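Long-range contacts in chitin elicitor receptor kinase 1 (Arabidopsis thaliana, PDB 4EBY), which senses chitin oligomers through a LysM-containing ectodomain and acts as a plant immune receptor kinase that is activated by chitin-induced dimerization: residues L9-L14 and V144-R149; Q25-S30 and S95-L100; R44-I49 and S59-P64. All blocks are in the same frame, centred on the assembly; numbering follows the deposited sequence.

Interaction 1: residues L9-L14 and V144-R149. With NAG (2-acetamido-2-deoxy-beta-D-glucopyranose), chain C.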
loop_
_atom_site.group_PDB
_atom_site.type_symbol
_atom_site.label_atom_id
_atom_site.label_comp_id
_atom_site.label_asym_id
_atom_site.label_seq_id
_atom_site.Cartn_x
_atom_site.Cartn_y
_atom_site.Cartn_z
ATOM N N LEU A 9 2.305 -2.308 -5.361
ATOM C CA LEU A 9 2.758 -2.839 -4.066
ATOM C C LEU A 9 2.320 -1.873 -2.978
ATOM O O LEU A 9 2.371 -0.657 -3.176
ATOM C CB LEU A 9 4.280 -2.974 -4.040
ATOM C CG LEU A 9 4.866 -4.006 -5.002
ATOM C CD1 LEU A 9 6.363 -3.850 -5.091
ATOM C CD2 LEU A 9 4.508 -5.405 -4.497
ATOM N N ALA A 10 1.857 -2.402 -1.847
ATOM C CA ALA A 10 1.513 -1.558 -0.705
ATOM C C ALA A 10 2.575 -1.712 0.373
ATOM O O ALA A 10 2.993 -2.829 0.689
ATOM C CB ALA A 10 0.133 -1.942 -0.141
ATOM N N SER A 11 3.015 -0.602 0.944
ATOM C CA SER A 11 4.008 -0.650 2.012
ATOM C C SER A 11 3.333 -0.582 3.361
ATOM O O SER A 11 2.732 0.439 3.708
ATOM C CB SER A 11 4.985 0.527 1.878
ATOM O OG SER A 11 5.969 0.469 2.907
ATOM N N TYR A 12 3.403 -1.693 4.100
ATOM C CA TYR A 12 2.689 -1.813 5.368
ATOM C C TYR A 12 3.677 -1.794 6.538
ATOM O O TYR A 12 4.392 -2.764 6.775
ATOM C CB TYR A 12 1.897 -3.132 5.342
ATOM C CG TYR A 12 0.836 -3.287 6.406
ATOM C CD1 TYR A 12 -0.509 -3.345 6.062
ATOM C CD2 TYR A 12 1.183 -3.385 7.751
ATOM C CE1 TYR A 12 -1.497 -3.516 7.052
ATOM C CE2 TYR A 12 0.217 -3.527 8.727
ATOM C CZ TYR A 12 -1.112 -3.583 8.376
ATOM O OH TYR A 12 -2.051 -3.757 9.379
ATOM N N TYR A 13 3.690 -0.701 7.297
ATOM C CA TYR A 13 4.606 -0.554 8.423
ATOM C C TYR A 13 4.126 -1.353 9.639
ATOM O O TYR A 13 2.929 -1.371 9.936
ATOM C CB TYR A 13 4.733 0.925 8.785
ATOM C CG TYR A 13 5.629 1.180 9.968
ATOM C CD1 TYR A 13 7.004 1.239 9.813
ATOM C CD2 TYR A 13 5.096 1.358 11.243
ATOM C CE1 TYR A 13 7.845 1.458 10.901
ATOM C CE2 TYR A 13 5.932 1.592 12.340
ATOM C CZ TYR A 13 7.302 1.640 12.157
ATOM O OH TYR A 13 8.137 1.876 13.241
ATOM N N LEU A 14 5.065 -2.003 10.325
ATOM C CA LEU A 14 4.719 -2.904 11.417
ATOM C C LEU A 14 4.855 -2.260 12.794
ATOM O O LEU A 14 5.954 -1.869 13.209
ATOM C CB LEU A 14 5.625 -4.135 11.352
ATOM C CG LEU A 14 5.502 -4.979 10.086
ATOM C CD1 LEU A 14 6.477 -6.171 10.199
ATOM C CD2 LEU A 14 4.081 -5.485 9.939
ATOM N N VAL A 144 5.186 1.404 -5.492
ATOM C CA VAL A 144 4.820 1.160 -4.101
ATOM C C VAL A 144 4.006 2.346 -3.624
ATOM O O VAL A 144 4.430 3.499 -3.744
ATOM C CB VAL A 144 6.058 1.055 -3.187
ATOM C CG1 VAL A 144 5.643 0.734 -1.756
ATOM C CG2 VAL A 144 7.057 -0.007 -3.702
ATOM N N THR A 145 2.823 2.062 -3.100
ATOM C CA THR A 145 2.047 3.050 -2.380
ATOM C C THR A 145 2.624 3.103 -0.964
ATOM O O THR A 145 2.494 2.149 -0.178
ATOM C CB THR A 145 0.580 2.613 -2.354
ATOM O OG1 THR A 145 0.089 2.599 -3.703
ATOM C CG2 THR A 145 -0.257 3.574 -1.532
ATOM N N TYR A 146 3.290 4.208 -0.657
ATOM C CA TYR A 146 4.173 4.284 0.495
ATOM C C TYR A 146 3.698 5.362 1.456
ATOM O O TYR A 146 3.860 6.546 1.199
ATOM C CB TYR A 146 5.604 4.587 -0.011
ATOM C CG TYR A 146 6.688 4.579 1.046
ATOM C CD1 TYR A 146 7.538 3.492 1.180
ATOM C CD2 TYR A 146 6.892 5.679 1.876
ATOM C CE1 TYR A 146 8.554 3.479 2.121
ATOM C CE2 TYR A 146 7.910 5.672 2.834
ATOM C CZ TYR A 146 8.731 4.559 2.944
ATOM O OH TYR A 146 9.754 4.517 3.867
ATOM N N PRO A 147 3.060 4.971 2.567
ATOM C CA PRO A 147 2.661 5.995 3.542
ATOM C C PRO A 147 3.885 6.532 4.300
ATOM O O PRO A 147 4.676 5.762 4.865
ATOM C CB PRO A 147 1.709 5.224 4.487
ATOM C CG PRO A 147 1.277 4.003 3.677
ATOM C CD PRO A 147 2.516 3.639 2.898
ATOM N N LEU A 148 4.037 7.855 4.284
ATOM C CA LEU A 148 5.171 8.524 4.921
ATOM C C LEU A 148 5.090 8.472 6.436
ATOM O O LEU A 148 4.012 8.619 7.015
ATOM C CB LEU A 148 5.234 9.988 4.484
ATOM C CG LEU A 148 5.606 10.253 3.024
ATOM C CD1 LEU A 148 5.489 11.755 2.715
ATOM C CD2 LEU A 148 7.018 9.740 2.705
ATOM N N ARG A 149 6.248 8.271 7.061
ATOM C CA ARG A 149 6.371 8.330 8.518
ATOM C C ARG A 149 7.381 9.395 8.906
ATOM O O ARG A 149 8.177 9.830 8.075
ATOM C CB ARG A 149 6.793 6.974 9.061
ATOM C CG ARG A 149 5.654 5.958 8.990
ATOM C CD ARG A 149 6.037 4.616 9.592
ATOM N NE ARG A 149 6.630 4.828 10.900
ATOM C CZ ARG A 149 5.936 4.971 12.020
ATOM N NH1 ARG A 149 4.613 4.868 12.010
ATOM N NH2 ARG A 149 6.575 5.206 13.159
HETATM C C1 NAG C . -0.587 6.102 10.797
HETATM C C2 NAG C . 0.491 5.352 11.593
HETATM C C3 NAG C . 0.403 5.699 13.084
HETATM C C4 NAG C . 0.296 7.199 13.333
HETATM C C5 NAG C . -0.715 7.837 12.384
HETATM C C6 NAG C . -0.749 9.358 12.509
HETATM C C7 NAG C . 1.292 3.089 11.081
HETATM C C8 NAG C . 1.004 1.604 11.089
HETATM N N2 NAG C . 0.308 3.927 11.431
HETATM O O3 NAG C . 1.511 5.170 13.797
HETATM O O4 NAG C . -0.130 7.413 14.665
HETATM O O5 NAG C . -0.408 7.493 11.045
HETATM O O6 NAG C . 0.527 9.870 12.174
HETATM O O7 NAG C . 2.407 3.489 10.750
#
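Leu9, Ala10 and Ser11 run parallel to Val144, Thr145 and Tyr146, the strand axes 25° apart, with Thr145 N donating to Leu9 O (2.8 Å) and Ser11 N to Thr145 O (3.0 Å). Leu9 O also receives a CA-H...O contact from Val144. The ladder stops one step later: Pro147 has no N-H, and its CD sits 3.3 Å from Ser11 O where the next donor would be. Leu9 and Val144 share one face of the sheet and meet through Leu9 CB and CD1 on Val144 CG2, while Ala10 and Thr145 lie on the other. Val144 CG1, anti to the backbone N, comes up against Ser11 CB (3.7 Å). Ser11 OG passes obliquely beside the Tyr146 ring and is bound by Arg60, whose guanidinium also makes a cation-pi contact with that ring.

Beyond the last bridge, the guanidinium of Arg149 lies flat on Tyr13, the planes 1° apart and CZ 3.7 Å from the ring centroid. A bend at chi3 (49°) turns NE over the ring, 3.4 Å above its centre, and CD of Arg149 adds a CH-pi contact to the same face. The cation therefore covers the ring with both its flat group and its last methylene. Two of its nitrogens have polar partners: Arg149 NH1 gives a bent bond to O7 of the chain C NAG, and NE, the inner one, is salt-bridged to Glu151. Tyr13 CD2 lies beside the same O7, which the arginine alone of the pair bonds. This parallel pairing fastens a strand within a LysM motif onto strand 8-13 in the middle of the mixed sheet, and its far end, with Tyr13 and Arg149, receives the first sugar of the N-linked glycan on Asn99.

Interaction 2: residues Q25-S30 and S95-L100. With NAG (2-acetamido-2-deoxy-beta-D-glucopyranose), chain B; NAG (2-acetamido-2-deoxy-beta-D-glucopyranose), chain C; NAG (2-acetamido-2-deoxy-beta-D-glucopyranose), chain F.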
loop_
_atom_site.group_PDB
_atom_site.type_symbol
_atom_site.label_atom_id
_atom_site.label_comp_id
_atom_site.label_asym_id
_atom_site.label_seq_id
_atom_site.Cartn_x
_atom_site.Cartn_y
_atom_site.Cartn_z
ATOM N N GLN A 25 -4.830 -11.006 5.419
ATOM C CA GLN A 25 -6.280 -10.997 5.521
ATOM C C GLN A 25 -6.815 -9.628 5.079
ATOM O O GLN A 25 -7.698 -9.523 4.218
ATOM C CB GLN A 25 -6.699 -11.253 6.966
ATOM C CG GLN A 25 -8.202 -11.276 7.153
ATOM C CD GLN A 25 -8.593 -11.858 8.495
ATOM O OE1 GLN A 25 -8.061 -11.464 9.537
ATOM N NE2 GLN A 25 -9.500 -12.823 8.476
ATOM N N ASN A 26 -6.277 -8.580 5.676
ATOM C CA ASN A 26 -6.773 -7.230 5.391
ATOM C C ASN A 26 -6.551 -6.830 3.934
ATOM O O ASN A 26 -7.415 -6.207 3.295
ATOM C CB ASN A 26 -6.101 -6.225 6.327
ATOM C CG ASN A 26 -6.570 -6.375 7.772
ATOM O OD1 ASN A 26 -7.416 -7.233 8.077
ATOM N ND2 ASN A 26 -6.011 -5.557 8.678
ATOM N N LEU A 27 -5.378 -7.183 3.417
ATOM C CA LEU A 27 -5.050 -6.860 2.039
ATOM C C LEU A 27 -5.281 -8.056 1.105
ATOM O O LEU A 27 -4.631 -8.172 0.058
ATOM C CB LEU A 27 -3.614 -6.324 1.924
ATOM C CG LEU A 27 -3.376 -4.898 2.428
ATOM C CD1 LEU A 27 -3.606 -4.726 3.902
ATOM C CD2 LEU A 27 -1.939 -4.461 2.066
ATOM N N ASN A 28 -6.223 -8.940 1.462
ATOM C CA ASN A 28 -6.544 -10.046 0.578
ATOM C C ASN A 28 -7.010 -9.550 -0.799
ATOM O O ASN A 28 -7.772 -8.577 -0.904
ATOM C CB ASN A 28 -7.634 -10.920 1.181
ATOM C CG ASN A 28 -8.111 -11.959 0.209
ATOM O OD1 ASN A 28 -7.405 -12.926 -0.062
ATOM N ND2 ASN A 28 -9.304 -11.744 -0.341
ATOM N N SER A 29 -6.539 -10.215 -1.852
ATOM C CA SER A 29 -7.014 -9.966 -3.204
ATOM C C SER A 29 -6.721 -11.180 -4.068
ATOM O O SER A 29 -6.144 -12.147 -3.587
ATOM C CB SER A 29 -6.306 -8.750 -3.804
ATOM O OG SER A 29 -4.957 -9.091 -4.174
ATOM N N SER A 30 -7.104 -11.120 -5.338
ATOM C CA SER A 30 -6.803 -12.205 -6.268
ATOM C C SER A 30 -5.296 -12.391 -6.402
ATOM O O SER A 30 -4.827 -13.499 -6.655
ATOM C CB SER A 30 -7.397 -11.868 -7.638
ATOM O OG SER A 30 -8.812 -11.810 -7.583
ATOM N N SER A 95 -4.465 2.053 11.751
ATOM C CA SER A 95 -3.894 0.848 12.318
ATOM C C SER A 95 -4.080 -0.366 11.403
ATOM O O SER A 95 -3.098 -0.910 10.877
ATOM C CB SER A 95 -4.502 0.598 13.708
ATOM O OG SER A 95 -3.888 -0.523 14.314
ATOM N N ASN A 96 -5.327 -0.784 11.180
ATOM C CA ASN A 96 -5.570 -2.016 10.417
ATOM C C ASN A 96 -5.002 -1.958 8.995
ATOM O O ASN A 96 -4.513 -2.954 8.479
ATOM C CB ASN A 96 -7.064 -2.351 10.383
ATOM C CG ASN A 96 -7.672 -2.440 11.779
ATOM O OD1 ASN A 96 -7.780 -1.443 12.481
ATOM N ND2 ASN A 96 -8.080 -3.627 12.172
ATOM N N TYR A 97 -5.066 -0.772 8.371
ATOM C CA TYR A 97 -4.484 -0.560 7.040
ATOM C C TYR A 97 -3.223 0.328 7.018
ATOM O O TYR A 97 -2.743 0.691 5.943
ATOM C CB TYR A 97 -5.562 -0.038 6.053
ATOM C CG TYR A 97 -6.481 -1.166 5.654
ATOM C CD1 TYR A 97 -6.232 -1.935 4.527
ATOM C CD2 TYR A 97 -7.570 -1.506 6.453
ATOM C CE1 TYR A 97 -7.050 -3.026 4.196
ATOM C CE2 TYR A 97 -8.394 -2.580 6.128
ATOM C CZ TYR A 97 -8.129 -3.338 5.011
ATOM O OH TYR A 97 -8.959 -4.411 4.711
ATOM N N ALA A 98 -2.685 0.648 8.192
ATOM C CA ALA A 98 -1.363 1.261 8.304
ATOM C C ALA A 98 -1.193 2.495 7.416
ATOM O O ALA A 98 -0.168 2.662 6.744
ATOM C CB ALA A 98 -0.282 0.226 7.976
ATOM N N ASN A 99 -2.212 3.343 7.437
ATOM C CA ASN A 99 -2.234 4.587 6.649
ATOM C C ASN A 99 -2.213 4.443 5.137
ATOM O O ASN A 99 -1.940 5.425 4.416
ATOM C CB ASN A 99 -1.165 5.557 7.144
ATOM C CG ASN A 99 -1.385 5.938 8.585
ATOM O OD1 ASN A 99 -2.501 6.311 8.971
ATOM N ND2 ASN A 99 -0.329 5.804 9.402
ATOM N N LEU A 100 -2.541 3.244 4.650
ATOM C CA LEU A 100 -2.693 3.035 3.213
ATOM C C LEU A 100 -4.026 3.580 2.734
ATOM O O LEU A 100 -4.225 3.783 1.540
ATOM C CB LEU A 100 -2.584 1.549 2.865
ATOM C CG LEU A 100 -1.199 0.931 3.060
ATOM C CD1 LEU A 100 -1.341 -0.573 3.180
ATOM C CD2 LEU A 100 -0.278 1.319 1.878
HETATM C C1 NAG B . -9.709 -12.522 -1.491
HETATM C C2 NAG B . -10.882 -13.443 -1.117
HETATM C C3 NAG B . -11.357 -14.177 -2.375
HETATM C C4 NAG B . -11.697 -13.178 -3.474
HETATM C C5 NAG B . -10.522 -12.242 -3.719
HETATM C C6 NAG B . -10.882 -11.199 -4.770
HETATM C C7 NAG B . -10.840 -14.207 1.202
HETATM C C8 NAG B . -10.284 -15.129 2.245
HETATM N N2 NAG B . -10.500 -14.401 -0.080
HETATM O O3 NAG B . -12.451 -15.012 -2.046
HETATM O O4 NAG B . -11.964 -13.816 -4.709
HETATM O O5 NAG B . -10.109 -11.612 -2.517
HETATM O O6 NAG B . -11.913 -10.350 -4.300
HETATM O O7 NAG B . -11.577 -13.303 1.570
HETATM C C1 NAG C . -0.587 6.102 10.797
HETATM C C2 NAG C . 0.491 5.352 11.593
HETATM C C3 NAG C . 0.403 5.699 13.084
HETATM C C4 NAG C . 0.296 7.199 13.333
HETATM C C5 NAG C . -0.715 7.837 12.384
HETATM C C6 NAG C . -0.749 9.358 12.509
HETATM C C7 NAG C . 1.292 3.089 11.081
HETATM C C8 NAG C . 1.004 1.604 11.089
HETATM N N2 NAG C . 0.308 3.927 11.431
HETATM O O3 NAG C . 1.511 5.170 13.797
HETATM O O4 NAG C . -0.130 7.413 14.665
HETATM O O5 NAG C . -0.408 7.493 11.045
HETATM O O6 NAG C . 0.527 9.870 12.174
HETATM O O7 NAG C . 2.407 3.489 10.750
HETATM C C1 NAG F . -0.262 1.344 19.179
HETATM C C2 NAG F . -1.134 2.284 18.332
HETATM C C3 NAG F . -1.244 3.672 18.948
HETATM C C4 NAG F . -1.623 3.569 20.416
HETATM C C5 NAG F . -0.785 2.521 21.150
HETATM C C6 NAG F . -1.286 2.336 22.579
HETATM C C7 NAG F . -1.457 2.129 15.952
HETATM C C8 NAG F . -0.837 1.838 14.610
HETATM N N2 NAG F . -0.643 2.396 16.973
HETATM O O3 NAG F . -2.220 4.431 18.247
HETATM O O4 NAG F . -1.423 4.823 21.031
HETATM O O5 NAG F . -0.829 1.281 20.467
HETATM O O6 NAG F . -2.645 1.954 22.553
HETATM O O7 NAG F . -2.681 2.111 16.077
#
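Asn26 bonds to both Tyr97 and Asn96, joining the C-terminal ends of helices 20-26 and 89-96. Tyr97 OH donates to Asn26 O (2.8 Å), the oxygen lying near the plane of the ring at its edge and the hydroxyl tilted 29° from the carbonyl plane. In return, the Asn26 amide gives ND2 to Asn96 O (3.0 Å). That oxygen lies close to the amide plane of Asn26, but the donor stands above the carbonyl plane of Asn96. Asn96 O is also bonded to the hydroxyl of Tyr12, so two side chains grip one helix-end carbonyl.

Apolar contacts centre on Leu27, whose two methyls are divided between two partners. With chi2 at 64°, CD1 comes obliquely against Tyr97 CE1 (3.9 Å), the two side chains sliding past each other in opposite directions. CD2 reaches Leu100 CD1 (4.1 Å), and here the side chains cross at about a right angle. Leu100 is presented by a type I' turn from Tyr97, closed by Leu100 N to Tyr97 O, with Ala98 and Asn99 in left-handed backbone conformations. Leu27 and Leu100 both continue onto Ala10 of strand 8-13.

Covalent bonds mark the outer flanks: Asn28 ND2 and Asn99 ND2 each carry C1 of an N-acetylglucosamine, in chains B and C respectively, at 1.4 Å. Asn28 OD1 is meanwhile bonded to Tyr34 N, which helps to fix the amide that bears its sugar. Ala98 CB packs on C8 of the chain C sugar (3.6 Å).

The carbonyl oxygens of Asn26 and Asn96, at the two helix ends, are each met by neutral hydroxyl or amide donors. The chemistry thus implies a buried, uncharged junction whose leucines face the sheet, while the N-linked sugars extend from its flanks.

Interaction 3: residues R44-I49 and S59-P64; sequences RYNSNI and SRVLVP
Asn46 faces Leu62 with its flat carboxamide set against the strand backbone, taking both polar groups of that one residue. OD1 accepts Leu62 N on a lone pair in the carbonyl plane, at 2.9 Å and almost straight (176°). ND2 donates to Leu62 O at 2.8 Å, with the acceptor only 2° out of the amide plane. CG is anti to the carbonyl carbon, and chi2 near -86° turns OD1 to Leu62 N. The two bonds fix the rotation of the amide, and Asn46 ND2 also serves Ile42 O in helix 40-43.

Val61 and Val63 spend their backbone groups on strand 8-13, so Asn46 acts like a short piece of neighbouring strand for the residue between them. The link from the loop after helix 40-43 back to the following strand is consistent with the LysM fold, in which two helices between the strands in sequence pack on one side of the strand pair.

Either side of the amide, side chains pack. The ring of Tyr45 crosses Pro64 obliquely, CE2 reaching Pro64 CB at 3.9 Å, and Tyr45 CB rests against Leu62 CB. Leu62 CD1 comes to Tyr45 O (3.7 Å). Farther along, Ile49, brought round by a type I turn closed by Ile49 N to Asn46 O, lies loosely on Val61 CG2 through its CD1. One water bridges the two segments: it accepts from Asn48 ND2 and donates to Arg60 O (2.7 Å) and, over 3.3 Å, to Asn46 OD1.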
loop_
_atom_site.group_PDB
_atom_site.type_symbol
_atom_site.label_atom_id
_atom_site.label_comp_id
_atom_site.label_asym_id
_atom_site.label_seq_id
_atom_site.Cartn_x
_atom_site.Cartn_y
_atom_site.Cartn_z
ATOM N N ARG A 44 7.583 -13.227 -1.794
ATOM C CA ARG A 44 8.455 -12.998 -2.962
ATOM C C ARG A 44 8.943 -11.572 -3.057
ATOM O O ARG A 44 10.002 -11.321 -3.622
ATOM C CB ARG A 44 7.717 -13.312 -4.253
ATOM C CG ARG A 44 7.676 -14.742 -4.584
ATOM C CD ARG A 44 6.920 -14.906 -5.872
ATOM N NE ARG A 44 6.647 -16.310 -6.085
ATOM C CZ ARG A 44 5.454 -16.860 -5.949
ATOM N NH1 ARG A 44 4.400 -16.110 -5.635
ATOM N NH2 ARG A 44 5.320 -18.155 -6.157
ATOM N N TYR A 45 8.165 -10.635 -2.533
ATOM C CA TYR A 45 8.539 -9.224 -2.559
ATOM C C TYR A 45 9.266 -8.780 -1.294
ATOM O O TYR A 45 9.575 -7.603 -1.143
ATOM C CB TYR A 45 7.298 -8.347 -2.801
ATOM C CG TYR A 45 6.745 -8.510 -4.200
ATOM C CD1 TYR A 45 7.289 -7.787 -5.287
ATOM C CD2 TYR A 45 5.730 -9.411 -4.451
ATOM C CE1 TYR A 45 6.782 -7.967 -6.564
ATOM C CE2 TYR A 45 5.218 -9.593 -5.720
ATOM C CZ TYR A 45 5.755 -8.870 -6.774
ATOM O OH TYR A 45 5.235 -9.087 -8.026
ATOM N N ASN A 46 9.532 -9.719 -0.389
ATOM C CA ASN A 46 10.152 -9.398 0.899
ATOM C C ASN A 46 11.213 -10.433 1.253
ATOM O O ASN A 46 11.066 -11.186 2.200
ATOM C CB ASN A 46 9.098 -9.370 2.009
ATOM C CG ASN A 46 8.066 -8.288 1.801
ATOM O OD1 ASN A 46 8.272 -7.140 2.202
ATOM N ND2 ASN A 46 6.953 -8.639 1.153
ATOM N N SER A 47 12.276 -10.493 0.462
ATOM C CA SER A 47 13.318 -11.492 0.683
ATOM C C SER A 47 14.007 -11.296 2.029
ATOM O O SER A 47 14.667 -12.209 2.539
ATOM C CB SER A 47 14.346 -11.441 -0.443
ATOM O OG SER A 47 14.860 -10.128 -0.575
ATOM N N ASN A 48 13.840 -10.106 2.599
ATOM C CA ASN A 48 14.407 -9.765 3.904
ATOM C C ASN A 48 13.752 -10.508 5.069
ATOM O O ASN A 48 14.328 -10.608 6.153
ATOM C CB ASN A 48 14.283 -8.261 4.143
ATOM C CG ASN A 48 12.844 -7.778 4.041
ATOM O OD1 ASN A 48 12.219 -7.878 2.984
ATOM N ND2 ASN A 48 12.313 -7.257 5.139
ATOM N N ILE A 49 12.543 -11.021 4.854
ATOM C CA ILE A 49 11.824 -11.722 5.914
ATOM C C ILE A 49 12.353 -13.137 6.065
ATOM O O ILE A 49 12.124 -13.981 5.203
ATOM C CB ILE A 49 10.309 -11.773 5.647
ATOM C CG1 ILE A 49 9.725 -10.366 5.675
ATOM C CG2 ILE A 49 9.608 -12.641 6.685
ATOM C CD1 ILE A 49 8.238 -10.313 5.380
ATOM N N SER A 59 9.704 -2.600 10.754
ATOM C CA SER A 59 9.989 -2.804 9.340
ATOM C C SER A 59 8.710 -2.600 8.524
ATOM O O SER A 59 7.615 -2.428 9.085
ATOM C CB SER A 59 10.568 -4.205 9.113
ATOM O OG SER A 59 9.585 -5.211 9.294
ATOM N N ARG A 60 8.856 -2.602 7.202
ATOM C CA ARG A 60 7.714 -2.511 6.298
ATOM C C ARG A 60 7.594 -3.771 5.458
ATOM O O ARG A 60 8.608 -4.313 4.970
ATOM C CB ARG A 60 7.886 -1.305 5.366
ATOM C CG ARG A 60 7.680 0.040 6.055
ATOM C CD ARG A 60 8.232 1.168 5.190
ATOM N NE ARG A 60 8.045 2.498 5.767
ATOM C CZ ARG A 60 7.037 3.326 5.461
ATOM N NH1 ARG A 60 6.082 2.947 4.618
ATOM N NH2 ARG A 60 6.965 4.526 6.022
ATOM N N VAL A 61 6.364 -4.252 5.304
ATOM C CA VAL A 61 6.086 -5.398 4.450
ATOM C C VAL A 61 5.444 -4.922 3.158
ATOM O O VAL A 61 4.479 -4.149 3.179
ATOM C CB VAL A 61 5.143 -6.408 5.153
ATOM C CG1 VAL A 61 4.791 -7.585 4.228
ATOM C CG2 VAL A 61 5.764 -6.895 6.466
ATOM N N LEU A 62 5.993 -5.364 2.029
ATOM C CA LEU A 62 5.438 -5.021 0.718
ATOM C C LEU A 62 4.398 -6.050 0.298
ATOM O O LEU A 62 4.666 -7.246 0.313
ATOM C CB LEU A 62 6.559 -4.973 -0.333
ATOM C CG LEU A 62 7.502 -3.791 -0.188
ATOM C CD1 LEU A 62 8.697 -3.984 -1.109
ATOM C CD2 LEU A 62 6.765 -2.489 -0.507
ATOM N N VAL A 63 3.216 -5.583 -0.092
ATOM C CA VAL A 63 2.150 -6.507 -0.468
ATOM C C VAL A 63 1.665 -6.221 -1.882
ATOM O O VAL A 63 1.182 -5.115 -2.156
ATOM C CB VAL A 63 0.941 -6.376 0.519
ATOM C CG1 VAL A 63 -0.184 -7.380 0.190
ATOM C CG2 VAL A 63 1.393 -6.559 1.962
ATOM N N PRO A 64 1.734 -7.209 -2.788
ATOM C CA PRO A 64 1.218 -6.934 -4.136
ATOM C C PRO A 64 -0.308 -6.884 -4.163
ATOM O O PRO A 64 -0.960 -7.635 -3.421
ATOM C CB PRO A 64 1.721 -8.126 -4.952
ATOM C CG PRO A 64 1.718 -9.271 -3.916
ATOM C CD PRO A 64 2.165 -8.624 -2.619
HETATM O O HOH W 1 9.725 -6.736 5.085
#

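Interactions 1 and 2 are buried, whereas interaction 3 is only partly so and includes a bridging water. Strand 8-13 is common ground: interaction 1 pairs it with 144-149, its other edge is bonded to 60-64 of interaction 3, and its Tyr12 reaches the helix end of interaction 2. Leu100 packs on Thr145 and Pro147, and Leu27 on Val63, so the leucines of 25-30 and 95-100 meet both other contacts. Chemistry follows place: strand-to-strand bonding with a cationic stack at one end in interaction 1, neutral side-chain donors meeting helix ends in interaction 2, and one amide binding a strand backbone in interaction 3.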